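Local coordinates for protein PilM (Escherichia coli, PDB 3EOI) that is of unknown function but probably takes part in the biogenesis of a plasmid-encoded pilus, at residues Q17-F21 with K56-H60; R23-I28 with L50-T55; V67-A71 with L111-P116. One frame throughout, in Å; residues are numbered along the deposited sequence.

Contact 1 (Q17-F21 with K56-H60); sequences QAADF and KNVSH
One and a half turns of helix face the loop that leads into the first strand of the sheet. Gln17 to Phe21 keep helical phi/psi near -60/-45, with Phe21 N bonded to Gln17 O at 2.9 Å. Lys56 and Asn57 (-110/12) have small psi values; from Val58 (-143/136) the chain is extended and runs into the strand at Ser59 and His60. The register places Gln17 CA 6.6 Å from Asn57 CA and Phe21 CA 5.7 Å from Val58 CA. Two side-chain amides join the segments in opposite directions. Gln17, with chi1 t, chi2 p and chi3 98°, brings NE2 to the backbone Asn57 O at 2.7 Å, while its OE1 lies 3.4 Å from Asn57 CB. Asn57, with chi1 p and chi2 near 0°, reaches back to the helix and donates from ND2 to Asp20 OD2 at 2.9 Å. Asp20 is m; its other oxygen, OD1, takes a salt bridge from Arg23 and a hydrogen bond from Gln16, so the carboxylate is shared between helix and loop. Beside this polar pair Val58 (chi1 43°) points at the helix: its CG1 is 4.1 Å from Asp20 O and its CG2 4.3 Å from Phe21 CA. This is helix-to-loop packing, two amide hydrogen bonds beside an apolar valine, joining helix 10-34 to the residues entering edge strand 59-63. Phe21 (t) and Gln17 also touch Ala71 of strand 66-72 and helix 77-84, at Leu81 and Leu77 respectively, while Val58 touches both Tyr24 of helix 10-34 and Val69 of strand 66-72.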
ATOM      1  N   GLN A  17      -5.826   0.669  -9.389  1.00  9.73           N
ATOM      2  CA  GLN A  17      -4.778   0.805  -8.387  1.00  9.90           C
ATOM      3  C   GLN A  17      -5.312   0.434  -7.011  1.00  8.24           C
ATOM      4  O   GLN A  17      -4.619  -0.269  -6.247  1.00  9.27           O
ATOM      5  CB  GLN A  17      -4.323   2.233  -8.361  1.00 11.35           C
ATOM      6  CG  GLN A  17      -3.404   2.577  -7.209  1.00 18.25           C
ATOM      7  CD  GLN A  17      -2.057   1.956  -7.343  1.00 16.24           C
ATOM      8  OE1 GLN A  17      -1.073   2.605  -7.806  1.00 19.45           O
ATOM      9  NE2 GLN A  17      -1.961   0.694  -6.906  1.00 18.07           N
ATOM     10  N   ALA A  18      -6.539   0.858  -6.628  1.00  6.51           N
ATOM     11  CA  ALA A  18      -7.025   0.518  -5.321  1.00  7.65           C
ATOM     12  C   ALA A  18      -7.317  -0.952  -5.243  1.00  8.56           C
ATOM     13  O   ALA A  18      -7.063  -1.567  -4.192  1.00  9.75           O
ATOM     14  CB  ALA A  18      -8.324   1.320  -5.041  1.00  8.50           C
ATOM     15  N   ALA A  19      -7.874  -1.525  -6.318  1.00  7.60           N
ATOM     16  CA  ALA A  19      -8.184  -2.949  -6.262  1.00  7.85           C
ATOM     17  C   ALA A  19      -6.917  -3.766  -6.124  1.00  8.22           C
ATOM     18  O   ALA A  19      -6.864  -4.732  -5.293  1.00  8.68           O
ATOM     19  CB  ALA A  19      -8.993  -3.398  -7.517  1.00  8.51           C
ATOM     20  N   ASP A  20      -5.884  -3.378  -6.885  1.00  8.49           N
ATOM     21  CA  ASP A  20      -4.580  -4.059  -6.733  1.00  9.46           C
ATOM     22  C   ASP A  20      -3.984  -3.928  -5.319  1.00  8.81           C
ATOM     23  O   ASP A  20      -3.461  -4.904  -4.729  1.00  9.43           O
ATOM     24  CB  ASP A  20      -3.537  -3.543  -7.729  1.00 12.75           C
ATOM     25  CG  ASP A  20      -3.924  -3.799  -9.187  1.00 15.88           C
ATOM     26  OD1 ASP A  20      -4.853  -4.583  -9.421  1.00 17.01           O
ATOM     27  OD2 ASP A  20      -3.224  -3.255 -10.096  1.00 18.62           O
ATOM     28  N   PHE A  21      -3.999  -2.696  -4.805  1.00  8.97           N
ATOM     29  CA  PHE A  21      -3.522  -2.427  -3.443  1.00  8.02           C
ATOM     30  C   PHE A  21      -4.259  -3.371  -2.454  1.00  8.01           C
ATOM     31  O   PHE A  21      -3.660  -4.025  -1.554  1.00  8.90           O
ATOM     32  CB  PHE A  21      -3.816  -0.956  -3.123  1.00  8.52           C
ATOM     33  CG  PHE A  21      -3.217  -0.447  -1.835  1.00 10.15           C
ATOM     34  CD1 PHE A  21      -3.706  -0.891  -0.588  1.00  8.29           C
ATOM     35  CD2 PHE A  21      -2.151   0.475  -1.857  1.00  8.75           C
ATOM     36  CE1 PHE A  21      -3.158  -0.432   0.580  1.00 10.19           C
ATOM     37  CE2 PHE A  21      -1.612   0.999  -0.623  1.00 11.06           C
ATOM     38  CZ  PHE A  21      -2.129   0.509   0.607  1.00 10.45           C
ATOM     39  N   LYS A  56       3.312  -3.755 -10.568  1.00 30.10           N
ATOM     40  CA  LYS A  56       4.070  -2.541 -10.729  1.00 30.66           C
ATOM     41  C   LYS A  56       3.510  -1.405  -9.895  1.00 28.69           C
ATOM     42  O   LYS A  56       4.212  -0.434  -9.635  1.00 29.44           O
ATOM     43  CB  LYS A  56       4.118  -2.131 -12.206  1.00 33.11           C
ATOM     44  CG  LYS A  56       5.397  -1.402 -12.589  1.00 63.53           C
ATOM     45  CD  LYS A  56       5.961  -0.621 -11.400  1.00 36.13           C
ATOM     46  CE  LYS A  56       6.986   0.407 -11.849  1.00 63.74           C
ATOM     47  NZ  LYS A  56       6.325   1.572 -12.507  1.00 36.90           N
ATOM     48  N   ASN A  57       2.254  -1.502  -9.468  1.00 25.90           N
ATOM     49  CA  ASN A  57       1.661  -0.356  -8.823  1.00 24.43           C
ATOM     50  C   ASN A  57       1.405  -0.511  -7.322  1.00 20.72           C
ATOM     51  O   ASN A  57       0.743   0.322  -6.734  1.00 22.21           O
ATOM     52  CB  ASN A  57       0.386   0.111  -9.548  1.00 27.36           C
ATOM     53  CG  ASN A  57      -0.624  -0.978  -9.664  1.00 46.41           C
ATOM     54  OD1 ASN A  57      -0.357  -2.082  -9.185  1.00 30.25           O
ATOM     55  ND2 ASN A  57      -1.786  -0.704 -10.311  1.00 28.52           N
ATOM     56  N   VAL A  58       1.962  -1.548  -6.706  1.00 17.93           N
ATOM     57  CA  VAL A  58       1.883  -1.659  -5.230  1.00 17.84           C
ATOM     58  C   VAL A  58       3.189  -2.246  -4.713  1.00 14.00           C
ATOM     59  O   VAL A  58       3.750  -3.141  -5.347  1.00 15.03           O
ATOM     60  CB  VAL A  58       0.641  -2.418  -4.734  1.00 20.15           C
ATOM     61  CG1 VAL A  58       0.371  -3.637  -5.529  1.00 28.90           C
ATOM     62  CG2 VAL A  58       0.760  -2.729  -3.247  1.00 27.43           C
ATOM     63  N   SER A  59       3.742  -1.691  -3.621  1.00 11.75           N
ATOM     64  CA  SER A  59       5.039  -2.099  -3.091  1.00 10.58           C
ATOM     65  C   SER A  59       4.854  -2.434  -1.611  1.00  8.43           C
ATOM     66  O   SER A  59       3.895  -1.995  -0.993  1.00  8.43           O
ATOM     67  CB  SER A  59       6.020  -0.955  -3.189  1.00 12.24           C
ATOM     68  OG  SER A  59       6.128  -0.518  -4.578  1.00 13.92           O
ATOM     69  N   HIS A  60       5.771  -3.263  -1.101  1.00  8.16           N
ATOM     70  CA  HIS A  60       5.775  -3.587   0.286  1.00  8.26           C
ATOM     71  C   HIS A  60       7.146  -3.867   0.865  1.00  9.15           C
ATOM     72  O   HIS A  60       8.138  -4.036   0.154  1.00  9.72           O
ATOM     73  CB  HIS A  60       4.773  -4.705   0.603  1.00 10.28           C
ATOM     74  CG  HIS A  60       5.333  -6.097   0.461  1.00 10.94           C
ATOM     75  ND1 HIS A  60       5.385  -6.739  -0.757  1.00 11.68           N
ATOM     76  CD2 HIS A  60       5.760  -7.003   1.389  1.00 10.92           C
ATOM     77  CE1 HIS A  60       5.891  -7.958  -0.589  1.00 11.20           C
ATOM     78  NE2 HIS A  60       6.124  -8.143   0.701  1.00 12.70           N
TER

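Contact 2 (R23-I28 with L50-T55); sequences RYMNAI and LGLPAT
Tyr24, Leu52 and Leu50 account for most of the 409 Å² buried here, where helix 10-34 packs on the loop joining helix 47-50 to strand 59-63. Arg23 to Ile28 are regular helix; opposite, Leu50 ends a short helix, Gly51 leaves it with positive phi (65/26), and Leu52 to Thr55 continue extended. The backbones come nearest at Ala27 CA and Leu50 CA, 5.4 Å apart. Tyr24 (chi1 -80°, chi2 86°) thrusts its ring into the bend of the loop, held from both faces by CH-pi contacts: Leu52 CD1 is 3.8 Å from the ring centroid of Tyr24 on one side, Thr55 CG2 3.7 Å from it on the other. Leu52 (m,t) also sets CD1 3.8 Å from Ala27 CB. Leu50 (m,t) brings CD2 3.8 Å from Ile28 CG1 and 4.2 Å from Ala27 CB. At the ring's tip, Tyr24 OH donates to Pro53 O at 2.6 Å. The contact is thus chiefly apolar, its single hydrogen bond pairing the one polar group of the tyrosine side chain with a backbone carbonyl.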
ATOM      1  N   ARG A  23      -5.880  -6.110  -2.898  1.00  8.70           N
ATOM      2  CA  ARG A  23      -5.581  -7.531  -3.147  1.00 10.48           C
ATOM      3  C   ARG A  23      -4.266  -7.940  -2.536  1.00 10.82           C
ATOM      4  O   ARG A  23      -4.165  -9.026  -1.873  1.00 11.02           O
ATOM      5  CB  ARG A  23      -5.539  -7.777  -4.649  1.00 10.90           C
ATOM      6  CG  ARG A  23      -5.617  -9.202  -5.029  1.00 22.45           C
ATOM      7  CD  ARG A  23      -5.996  -9.283  -6.486  1.00 15.04           C
ATOM      8  NE  ARG A  23      -4.963  -8.694  -7.355  1.00 24.06           N
ATOM      9  CZ  ARG A  23      -5.146  -7.632  -8.161  1.00 14.70           C
ATOM     10  NH1 ARG A  23      -6.333  -7.013  -8.251  1.00 23.06           N
ATOM     11  NH2 ARG A  23      -4.121  -7.219  -8.903  1.00 24.93           N
ATOM     12  N   TYR A  24      -3.235  -7.123  -2.768  1.00  9.71           N
ATOM     13  CA  TYR A  24      -1.907  -7.403  -2.212  1.00 10.25           C
ATOM     14  C   TYR A  24      -1.872  -7.232  -0.697  1.00  8.95           C
ATOM     15  O   TYR A  24      -1.300  -8.081   0.027  1.00  8.72           O
ATOM     16  CB  TYR A  24      -0.811  -6.548  -2.896  1.00 14.08           C
ATOM     17  CG  TYR A  24      -0.418  -7.170  -4.249  1.00 22.67           C
ATOM     18  CD1 TYR A  24      -1.153  -6.864  -5.380  1.00 17.70           C
ATOM     19  CD2 TYR A  24       0.642  -8.098  -4.381  1.00 16.86           C
ATOM     20  CE1 TYR A  24      -0.868  -7.384  -6.625  1.00 23.73           C
ATOM     21  CE2 TYR A  24       0.954  -8.644  -5.677  1.00 23.86           C
ATOM     22  CZ  TYR A  24       0.170  -8.263  -6.783  1.00 18.69           C
ATOM     23  OH  TYR A  24       0.322  -8.769  -8.078  1.00 24.23           O
ATOM     24  N   MET A  25      -2.398  -6.110  -0.192  1.00  8.76           N
ATOM     25  CA  MET A  25      -2.585  -5.923   1.248  1.00  9.18           C
ATOM     26  C   MET A  25      -3.197  -7.184   1.914  1.00  9.21           C
ATOM     27  O   MET A  25      -2.645  -7.729   2.882  1.00  7.93           O
ATOM     28  CB  MET A  25      -3.483  -4.693   1.519  1.00  9.36           C
ATOM     29  CG  MET A  25      -3.777  -4.540   2.984  1.00 13.66           C
ATOM     30  SD  MET A  25      -4.798  -3.025   3.385  1.00 11.29           S
ATOM     31  CE  MET A  25      -6.253  -3.425   2.614  1.00 16.90           C
ATOM     32  N   ASN A  26      -4.362  -7.625   1.419  1.00  8.57           N
ATOM     33  CA  ASN A  26      -5.047  -8.814   2.014  1.00  9.65           C
ATOM     34  C   ASN A  26      -4.161 -10.048   1.945  1.00  9.47           C
ATOM     35  O   ASN A  26      -4.051 -10.823   2.919  1.00  9.85           O
ATOM     36  CB  ASN A  26      -6.378  -9.082   1.322  1.00 10.93           C
ATOM     37  CG  ASN A  26      -7.482  -8.230   1.870  1.00 12.54           C
ATOM     38  OD1 ASN A  26      -7.489  -7.918   3.054  1.00 13.29           O
ATOM     39  ND2 ASN A  26      -8.396  -7.824   1.012  1.00 13.14           N
ATOM     40  N   ALA A  27      -3.483 -10.244   0.823  1.00  8.90           N
ATOM     41  CA  ALA A  27      -2.622 -11.446   0.712  1.00  8.10           C
ATOM     42  C   ALA A  27      -1.434 -11.420   1.681  1.00  7.92           C
ATOM     43  O   ALA A  27      -1.076 -12.458   2.311  1.00  8.71           O
ATOM     44  CB  ALA A  27      -2.142 -11.617  -0.703  1.00 11.00           C
ATOM     45  N   ILE A  28      -0.844 -10.240   1.823  1.00  7.51           N
ATOM     46  CA  ILE A  28       0.247 -10.056   2.761  1.00  8.58           C
ATOM     47  C   ILE A  28      -0.187 -10.200   4.204  1.00  9.26           C
ATOM     48  O   ILE A  28       0.450 -10.930   5.001  1.00  9.29           O
ATOM     49  CB  ILE A  28       0.812  -8.628   2.542  1.00  8.73           C
ATOM     50  CG1 ILE A  28       1.568  -8.647   1.226  1.00  9.55           C
ATOM     51  CG2 ILE A  28       1.768  -8.269   3.652  1.00 10.99           C
ATOM     52  CD1 ILE A  28       1.991  -7.263   0.710  1.00  7.85           C
ATOM     53  N   LEU A  50       2.293 -15.098  -1.770  1.00 13.87           N
ATOM     54  CA  LEU A  50       1.098 -14.277  -1.974  1.00 14.69           C
ATOM     55  C   LEU A  50       0.073 -14.890  -2.952  1.00 15.39           C
ATOM     56  O   LEU A  50      -1.104 -14.493  -2.993  1.00 14.42           O
ATOM     57  CB  LEU A  50       1.523 -12.913  -2.489  1.00 15.45           C
ATOM     58  CG  LEU A  50       2.478 -12.205  -1.538  1.00 12.46           C
ATOM     59  CD1 LEU A  50       2.664 -10.823  -1.972  1.00 17.49           C
ATOM     60  CD2 LEU A  50       1.994 -12.203  -0.065  1.00 15.62           C
ATOM     61  N   GLY A  51       0.533 -15.829  -3.769  1.00 15.50           N
ATOM     62  CA  GLY A  51      -0.313 -16.320  -4.859  1.00 15.58           C
ATOM     63  C   GLY A  51      -0.641 -15.289  -5.920  1.00 16.51           C
ATOM     64  O   GLY A  51      -1.657 -15.393  -6.617  1.00 17.64           O
ATOM     65  N   LEU A  52       0.222 -14.287  -6.078  1.00 16.22           N
ATOM     66  CA  LEU A  52      -0.027 -13.216  -7.004  1.00 17.14           C
ATOM     67  C   LEU A  52       1.284 -12.991  -7.763  1.00 18.91           C
ATOM     68  O   LEU A  52       2.368 -13.171  -7.188  1.00 18.42           O
ATOM     69  CB  LEU A  52      -0.421 -11.961  -6.222  1.00 17.27           C
ATOM     70  CG  LEU A  52      -1.768 -12.026  -5.487  1.00 16.06           C
ATOM     71  CD1 LEU A  52      -1.880 -10.912  -4.411  1.00 17.60           C
ATOM     72  CD2 LEU A  52      -2.914 -12.000  -6.506  1.00 18.31           C
ATOM     73  N   PRO A  53       1.207 -12.651  -9.061  1.00 20.78           N
ATOM     74  CA  PRO A  53       2.487 -12.425  -9.695  1.00 22.65           C
ATOM     75  C   PRO A  53       2.989 -11.069  -9.301  1.00 24.20           C
ATOM     76  O   PRO A  53       2.366 -10.401  -8.478  1.00 23.05           O
ATOM     77  CB  PRO A  53       2.154 -12.428 -11.197  1.00 23.57           C
ATOM     78  CG  PRO A  53       0.777 -11.965 -11.265  1.00 19.91           C
ATOM     79  CD  PRO A  53       0.075 -12.389  -9.981  1.00 22.12           C
ATOM     80  N   ALA A  54       4.124 -10.688  -9.882  1.00 25.35           N
ATOM     81  CA  ALA A  54       4.700  -9.360  -9.751  1.00 27.15           C
ATOM     82  C   ALA A  54       3.720  -8.245 -10.136  1.00 29.16           C
ATOM     83  O   ALA A  54       2.861  -8.398 -11.018  1.00 30.15           O
ATOM     84  CB  ALA A  54       5.974  -9.262 -10.597  1.00 27.67           C
ATOM     85  N   THR A  55       3.845  -7.110  -9.470  1.00 28.90           N
ATOM     86  CA  THR A  55       2.972  -6.002  -9.775  1.00 29.38           C
ATOM     87  C   THR A  55       3.759  -4.719  -9.777  1.00 30.53           C
ATOM     88  O   THR A  55       4.745  -4.595  -9.048  1.00 31.54           O
ATOM     89  CB  THR A  55       1.884  -5.849  -8.737  1.00 29.50           C
ATOM     90  OG1 THR A  55       1.155  -4.636  -9.017  1.00 30.62           O
ATOM     91  CG2 THR A  55       2.511  -5.810  -7.335  1.00 30.74           C
TER

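Contact 3 (V67-A71 with L111-P116); sequences VFVWA and LPAVIP
Val67 to Ala71, in strand 66-72, are extended throughout and turn Phe68 and Trp70 toward an irregular loop, whose backbone stays well off: the nearest CA pair, Trp70 and Ile115, is 8.2 Å apart. Leu111 (m,t), first in the segment, sets CD2 3.8 Å from Phe68 CE1. Next, Pro112 CD lies over one face of the Phe68 ring (chi1 m), a CH-pi contact at 4.0 Å from the centroid, with 3.6 Å to Phe68 CZ. Pro112 also begins a type I beta turn through Ala113 and Val114 to Ile115, closed by Ile115 N to Pro112 O at 3.2 Å. The turn belongs to the long connection between strands 98-100 and 119-123, folded here across one face of the antiparallel sheet; the other face carries helix 10-34, met by Val67 and Ala71. Val114, at the margin, offers its O 4.2 Å from Trp70 CZ2. Ile115 (m,t) reaches both aromatics: its CD1 stands 3.7 Å from Phe68 CD1, and its CG1 lies over the six-membered ring of Trp70, 4.1 Å from the centroid, another CH-pi contact. Trp70 is p, with chi2 86°; Pro116 CD then approaches its pyrrole side, 3.4 Å from Trp70 NE1 and 3.9 Å from Trp70 CE2.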
ATOM      1  N   VAL A  67       4.868  -4.507   8.707  1.00  8.15           N
ATOM      2  CA  VAL A  67       4.791  -4.531   7.278  1.00  7.45           C
ATOM      3  C   VAL A  67       4.137  -3.240   6.780  1.00  7.75           C
ATOM      4  O   VAL A  67       3.150  -2.705   7.366  1.00  8.70           O
ATOM      5  CB  VAL A  67       3.964  -5.741   6.765  1.00  7.27           C
ATOM      6  CG1 VAL A  67       2.505  -5.751   7.252  1.00  9.33           C
ATOM      7  CG2 VAL A  67       4.029  -5.866   5.210  1.00 10.07           C
ATOM      8  N   PHE A  68       4.684  -2.765   5.672  1.00  6.26           N
ATOM      9  CA  PHE A  68       4.269  -1.509   5.046  1.00  6.12           C
ATOM     10  C   PHE A  68       3.911  -1.827   3.591  1.00  7.49           C
ATOM     11  O   PHE A  68       4.705  -2.499   2.858  1.00  7.64           O
ATOM     12  CB  PHE A  68       5.447  -0.550   4.964  1.00  8.99           C
ATOM     13  CG  PHE A  68       6.022  -0.150   6.285  1.00  8.59           C
ATOM     14  CD1 PHE A  68       5.717   1.081   6.850  1.00 10.65           C
ATOM     15  CD2 PHE A  68       6.890  -1.023   6.983  1.00 11.56           C
ATOM     16  CE1 PHE A  68       6.248   1.440   8.119  1.00 11.10           C
ATOM     17  CE2 PHE A  68       7.392  -0.675   8.210  1.00 10.47           C
ATOM     18  CZ  PHE A  68       7.085   0.545   8.779  1.00 13.67           C
ATOM     19  N   VAL A  69       2.770  -1.308   3.150  1.00  5.81           N
ATOM     20  CA  VAL A  69       2.287  -1.527   1.797  1.00  6.13           C
ATOM     21  C   VAL A  69       1.887  -0.140   1.282  1.00  8.23           C
ATOM     22  O   VAL A  69       1.210   0.629   1.987  1.00  7.80           O
ATOM     23  CB  VAL A  69       1.028  -2.445   1.765  1.00  6.45           C
ATOM     24  CG1 VAL A  69       0.465  -2.567   0.359  1.00 11.37           C
ATOM     25  CG2 VAL A  69       1.376  -3.787   2.357  1.00 11.83           C
ATOM     26  N   TRP A  70       2.331   0.202   0.092  1.00  7.07           N
ATOM     27  CA  TRP A  70       2.072   1.573  -0.351  1.00  5.83           C
ATOM     28  C   TRP A  70       1.906   1.726  -1.853  1.00  7.42           C
ATOM     29  O   TRP A  70       2.330   0.864  -2.664  1.00  7.27           O
ATOM     30  CB  TRP A  70       3.198   2.502   0.127  1.00  7.27           C
ATOM     31  CG  TRP A  70       4.585   2.259  -0.521  1.00  7.95           C
ATOM     32  CD1 TRP A  70       5.040   2.777  -1.686  1.00  8.23           C
ATOM     33  CD2 TRP A  70       5.626   1.407  -0.024  1.00  6.57           C
ATOM     34  NE1 TRP A  70       6.322   2.355  -1.927  1.00  8.41           N
ATOM     35  CE2 TRP A  70       6.698   1.478  -0.934  1.00  8.02           C
ATOM     36  CE3 TRP A  70       5.759   0.603   1.112  1.00  8.31           C
ATOM     37  CZ2 TRP A  70       7.857   0.784  -0.750  1.00  9.00           C
ATOM     38  CZ3 TRP A  70       6.958  -0.125   1.277  1.00  8.16           C
ATOM     39  CH2 TRP A  70       7.989  -0.015   0.327  1.00  8.95           C
ATOM     40  N   ALA A  71       1.253   2.842  -2.187  1.00  8.48           N
ATOM     41  CA  ALA A  71       1.077   3.213  -3.612  1.00  9.79           C
ATOM     42  C   ALA A  71       1.144   4.717  -3.776  1.00 10.22           C
ATOM     43  O   ALA A  71       0.830   5.472  -2.860  1.00 11.01           O
ATOM     44  CB  ALA A  71      -0.233   2.652  -4.171  1.00 10.92           C
ATOM     45  N   LEU A 111      10.148   5.935   9.902  1.00 12.65           N
ATOM     46  CA  LEU A 111       9.830   5.182   8.710  1.00 13.09           C
ATOM     47  C   LEU A 111      11.085   4.610   8.073  1.00 13.60           C
ATOM     48  O   LEU A 111      12.151   5.232   8.077  1.00 12.51           O
ATOM     49  CB  LEU A 111       9.164   6.102   7.686  1.00 13.71           C
ATOM     50  CG  LEU A 111       7.726   6.454   7.892  1.00 19.34           C
ATOM     51  CD1 LEU A 111       7.366   7.335   6.723  1.00 16.04           C
ATOM     52  CD2 LEU A 111       6.889   5.179   7.833  1.00 15.90           C
ATOM     53  N   PRO A 112      10.948   3.430   7.435  1.00 13.22           N
ATOM     54  CA  PRO A 112      12.102   2.975   6.661  1.00 12.89           C
ATOM     55  C   PRO A 112      12.452   4.024   5.588  1.00 13.25           C
ATOM     56  O   PRO A 112      11.582   4.567   4.954  1.00 13.51           O
ATOM     57  CB  PRO A 112      11.580   1.696   5.975  1.00 13.16           C
ATOM     58  CG  PRO A 112      10.515   1.180   6.874  1.00 14.57           C
ATOM     59  CD  PRO A 112       9.880   2.418   7.543  1.00 13.62           C
ATOM     60  N   ALA A 113      13.733   4.243   5.343  1.00 11.80           N
ATOM     61  CA  ALA A 113      14.168   5.276   4.419  1.00 11.70           C
ATOM     62  C   ALA A 113      13.842   4.945   2.974  1.00 10.76           C
ATOM     63  O   ALA A 113      13.958   5.800   2.098  1.00 13.15           O
ATOM     64  CB  ALA A 113      15.673   5.500   4.541  1.00 13.02           C
ATOM     65  N   VAL A 114      13.469   3.709   2.695  1.00  9.80           N
ATOM     66  CA  VAL A 114      13.142   3.356   1.315  1.00  9.51           C
ATOM     67  C   VAL A 114      11.668   3.545   0.930  1.00 10.46           C
ATOM     68  O   VAL A 114      11.288   3.222  -0.197  1.00 11.49           O
ATOM     69  CB  VAL A 114      13.619   1.934   0.979  1.00  9.90           C
ATOM     70  CG1 VAL A 114      15.089   1.868   1.225  1.00 11.75           C
ATOM     71  CG2 VAL A 114      12.879   0.915   1.825  1.00 13.94           C
ATOM     72  N   ILE A 115      10.865   4.108   1.824  1.00  9.75           N
ATOM     73  CA  ILE A 115       9.503   4.450   1.440  1.00 12.14           C
ATOM     74  C   ILE A 115       9.447   5.876   0.891  1.00 12.28           C
ATOM     75  O   ILE A 115       9.884   6.813   1.558  1.00 12.98           O
ATOM     76  CB  ILE A 115       8.609   4.303   2.605  1.00 12.73           C
ATOM     77  CG1 ILE A 115       8.703   2.842   3.096  1.00 16.02           C
ATOM     78  CG2 ILE A 115       7.205   4.693   2.174  1.00 15.14           C
ATOM     79  CD1 ILE A 115       7.970   2.627   4.333  1.00 15.98           C
ATOM     80  N   PRO A 116       8.917   6.047  -0.319  1.00 11.40           N
ATOM     81  CA  PRO A 116       8.915   7.400  -0.893  1.00 12.80           C
ATOM     82  C   PRO A 116       7.812   8.301  -0.309  1.00 12.93           C
ATOM     83  O   PRO A 116       6.888   7.809   0.340  1.00 11.73           O
ATOM     84  CB  PRO A 116       8.684   7.159  -2.407  1.00 14.06           C
ATOM     85  CG  PRO A 116       8.311   5.679  -2.536  1.00 15.74           C
ATOM     86  CD  PRO A 116       8.230   5.067  -1.187  1.00 13.68           C
TER

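Overall arrangement
From the N terminus the chain first forms helix 10-34, which supplies one side of contacts 1 and 2. Its 17-21 part is rejoined by 56-60, closing a loop of 34 residues; within that loop lies the shorter one closed by contact 2, where 50-55 returns to 23-28. The two adjoin through Val58 against Tyr24 and His60 against Ile28. Strands 59-63 and 66-72 follow as sheet neighbours, Ser59 probably bonding to Trp70, so contact 1 leads directly to contact 3. The latter comes later in series, crossing neither, and closes a 39-residue loop that returns over the sheet face opposite the helix. Ile28 against Val67 and Val69 links contacts 2 and 3.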